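GCN5-related N-acetyltransferase (Streptococcus suis, PDB 3G3S) probably transfers an acetyl group from acetyl-coenzyme A to an amine of a still unidentified substrate, as expected of a GNAT-family acetyltransferase. Local coordinates at residues 145-150 / 154-159. Sequence-based numbering, arbitrary orientation.
Sequences DLVGNY and EQFLDL
Phe156 drives the edge of its ring into the face of Tyr150, a T-shaped pair with planes at 88° and ring centroids 5.3 Å apart. The closest carbons are Phe156 CD1 and Tyr150 CD1, 3.7 Å from each other, with Phe156 CD1 over the tyrosine face but displaced toward its rim. With CG anti to the backbone N (chi1 176°), Phe156 reaches off its helix into the loop, where Val147 CG1 lies over one face of its ring, 4.0 Å from the centroid, in a CH-pi contact. The tyrosine also lies along the helix: its CD2 is 3.8 Å from Phe156 CA, and at its edge CE2 meets Leu159 CB at 4.0 Å. Gln155, extended beyond CG, brings OE1 within 3.4 Å of Tyr150 CA, and its amide plane stands almost perpendicular to the ring; the same oxygen accepts a hydrogen bond from Ile151 N. No hydrogen bond joins the two segments directly. Tyr150 is positioned at both ends, by a type I turn closed from its N to Val147 O and by a hydrogen bond between its OH and Ser180 OG, which also bonds Leu159 O. Val147 packs further on helix 131-139, and Phe156 on Ser176 and Ser177. The chain turns after Tyr150, and helix 153-159 packs back against the loop leading into it: a buried helix-loop contact, centred on a T-shaped Tyr-Phe pair, against strand 170-181 of this GNAT-family protein's mixed sheet.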
loop_
_atom_site.group_PDB
_atom_site.type_symbol
_atom_site.label_atom_id
_atom_site.label_comp_id
_atom_site.label_asym_id
_atom_site.label_seq_id
_atom_site.Cartn_x
_atom_site.Cartn_y
_atom_site.Cartn_z
ATOM N N ASP A 145 10.999 -5.488 22.456
ATOM C CA ASP A 145 10.098 -4.784 21.544
ATOM C C ASP A 145 10.820 -3.919 20.510
ATOM O O ASP A 145 10.192 -3.425 19.573
ATOM C CB ASP A 145 9.115 -3.919 22.327
ATOM C CG ASP A 145 8.109 -4.742 23.092
ATOM O OD1 ASP A 145 7.922 -5.933 22.751
ATOM O OD2 ASP A 145 7.509 -4.185 24.030
ATOM N N LEU A 146 12.125 -3.728 20.672
ATOM C CA LEU A 146 12.887 -2.992 19.654
ATOM C C LEU A 146 12.845 -3.725 18.282
ATOM O O LEU A 146 12.850 -3.090 17.227
ATOM C CB LEU A 146 14.321 -2.796 20.114
ATOM C CG LEU A 146 14.523 -1.857 21.304
ATOM C CD1 LEU A 146 15.990 -1.798 21.700
ATOM C CD2 LEU A 146 13.960 -0.468 20.989
ATOM N N VAL A 147 12.802 -5.065 18.322
ATOM C CA VAL A 147 12.797 -5.898 17.135
ATOM C C VAL A 147 11.797 -7.051 17.128
ATOM O O VAL A 147 11.555 -7.621 16.067
ATOM C CB VAL A 147 14.177 -6.553 16.940
ATOM C CG1 VAL A 147 15.270 -5.500 16.975
ATOM C CG2 VAL A 147 14.455 -7.625 17.987
ATOM N N GLY A 148 11.223 -7.371 18.287
ATOM C CA GLY A 148 10.370 -8.565 18.451
ATOM C C GLY A 148 9.052 -8.646 17.729
ATOM O O GLY A 148 8.428 -9.714 17.705
ATOM N N ASN A 149 8.587 -7.542 17.163
ATOM C CA ASN A 149 7.334 -7.571 16.445
ATOM C C ASN A 149 7.490 -8.085 15.033
ATOM O O ASN A 149 6.507 -8.412 14.403
ATOM C CB ASN A 149 6.700 -6.188 16.453
ATOM C CG ASN A 149 6.238 -5.809 17.813
ATOM O OD1 ASN A 149 5.435 -6.522 18.417
ATOM N ND2 ASN A 149 6.759 -4.715 18.329
ATOM N N TYR A 150 8.723 -8.169 14.551
ATOM C CA TYR A 150 8.984 -8.661 13.220
ATOM C C TYR A 150 9.027 -10.204 13.282
ATOM O O TYR A 150 9.369 -10.772 14.303
ATOM C CB TYR A 150 10.247 -7.996 12.646
ATOM C CG TYR A 150 9.971 -6.523 12.400
ATOM C CD1 TYR A 150 9.952 -5.625 13.458
ATOM C CD2 TYR A 150 9.648 -6.041 11.129
ATOM C CE1 TYR A 150 9.661 -4.265 13.273
ATOM C CE2 TYR A 150 9.351 -4.669 10.934
ATOM C CZ TYR A 150 9.363 -3.798 12.035
ATOM O OH TYR A 150 9.052 -2.465 11.931
ATOM N N GLU A 154 15.215 -11.452 9.151
ATOM C CA GLU A 154 15.129 -11.146 7.746
ATOM C C GLU A 154 14.071 -10.070 7.517
ATOM O O GLU A 154 14.320 -9.071 6.835
ATOM C CB GLU A 154 14.763 -12.422 6.956
ATOM C CG GLU A 154 15.635 -13.674 7.269
ATOM C CD GLU A 154 17.068 -13.481 6.885
ATOM O OE1 GLU A 154 17.370 -12.449 6.246
ATOM O OE2 GLU A 154 17.886 -14.377 7.177
ATOM N N GLN A 155 12.889 -10.271 8.086
ATOM C CA GLN A 155 11.846 -9.265 7.995
ATOM C C GLN A 155 12.285 -7.963 8.703
ATOM O O GLN A 155 12.110 -6.861 8.164
ATOM C CB GLN A 155 10.551 -9.789 8.586
ATOM C CG GLN A 155 9.347 -8.991 8.126
ATOM C CD GLN A 155 8.069 -9.356 8.838
ATOM O OE1 GLN A 155 8.014 -9.417 10.073
ATOM N NE2 GLN A 155 7.009 -9.506 8.070
ATOM N N PHE A 156 12.890 -8.068 9.888
ATOM C CA PHE A 156 13.317 -6.858 10.577
ATOM C C PHE A 156 14.303 -6.084 9.729
ATOM O O PHE A 156 14.157 -4.891 9.563
ATOM C CB PHE A 156 13.960 -7.120 11.931
ATOM C CG PHE A 156 14.463 -5.866 12.569
ATOM C CD1 PHE A 156 13.579 -5.022 13.224
ATOM C CD2 PHE A 156 15.803 -5.496 12.463
ATOM C CE1 PHE A 156 13.999 -3.836 13.787
ATOM C CE2 PHE A 156 16.249 -4.303 13.033
ATOM C CZ PHE A 156 15.329 -3.460 13.673
ATOM N N LEU A 157 15.305 -6.761 9.185
ATOM C CA LEU A 157 16.289 -6.057 8.354
ATOM C C LEU A 157 15.671 -5.512 7.059
ATOM O O LEU A 157 16.051 -4.465 6.583
ATOM C CB LEU A 157 17.490 -6.972 8.048
ATOM C CG LEU A 157 18.432 -7.279 9.210
ATOM C CD1 LEU A 157 19.543 -8.218 8.784
ATOM C CD2 LEU A 157 19.017 -5.995 9.783
ATOM N N ASP A 158 14.684 -6.201 6.507
ATOM C CA ASP A 158 14.047 -5.755 5.294
ATOM C C ASP A 158 13.138 -4.541 5.510
ATOM O O ASP A 158 13.258 -3.523 4.800
ATOM C CB ASP A 158 13.241 -6.917 4.736
ATOM C CG ASP A 158 12.662 -6.628 3.374
ATOM O OD1 ASP A 158 13.294 -5.868 2.588
ATOM O OD2 ASP A 158 11.573 -7.182 3.086
ATOM N N LEU A 159 12.251 -4.634 6.509
ATOM C CA LEU A 159 11.221 -3.615 6.770
ATOM C C LEU A 159 11.434 -2.716 7.988
ATOM O O LEU A 159 10.813 -1.656 8.086
ATOM C CB LEU A 159 9.867 -4.311 6.962
ATOM C CG LEU A 159 9.392 -5.280 5.868
ATOM C CD1 LEU A 159 7.980 -5.777 6.215
ATOM C CD2 LEU A 159 9.398 -4.633 4.508
#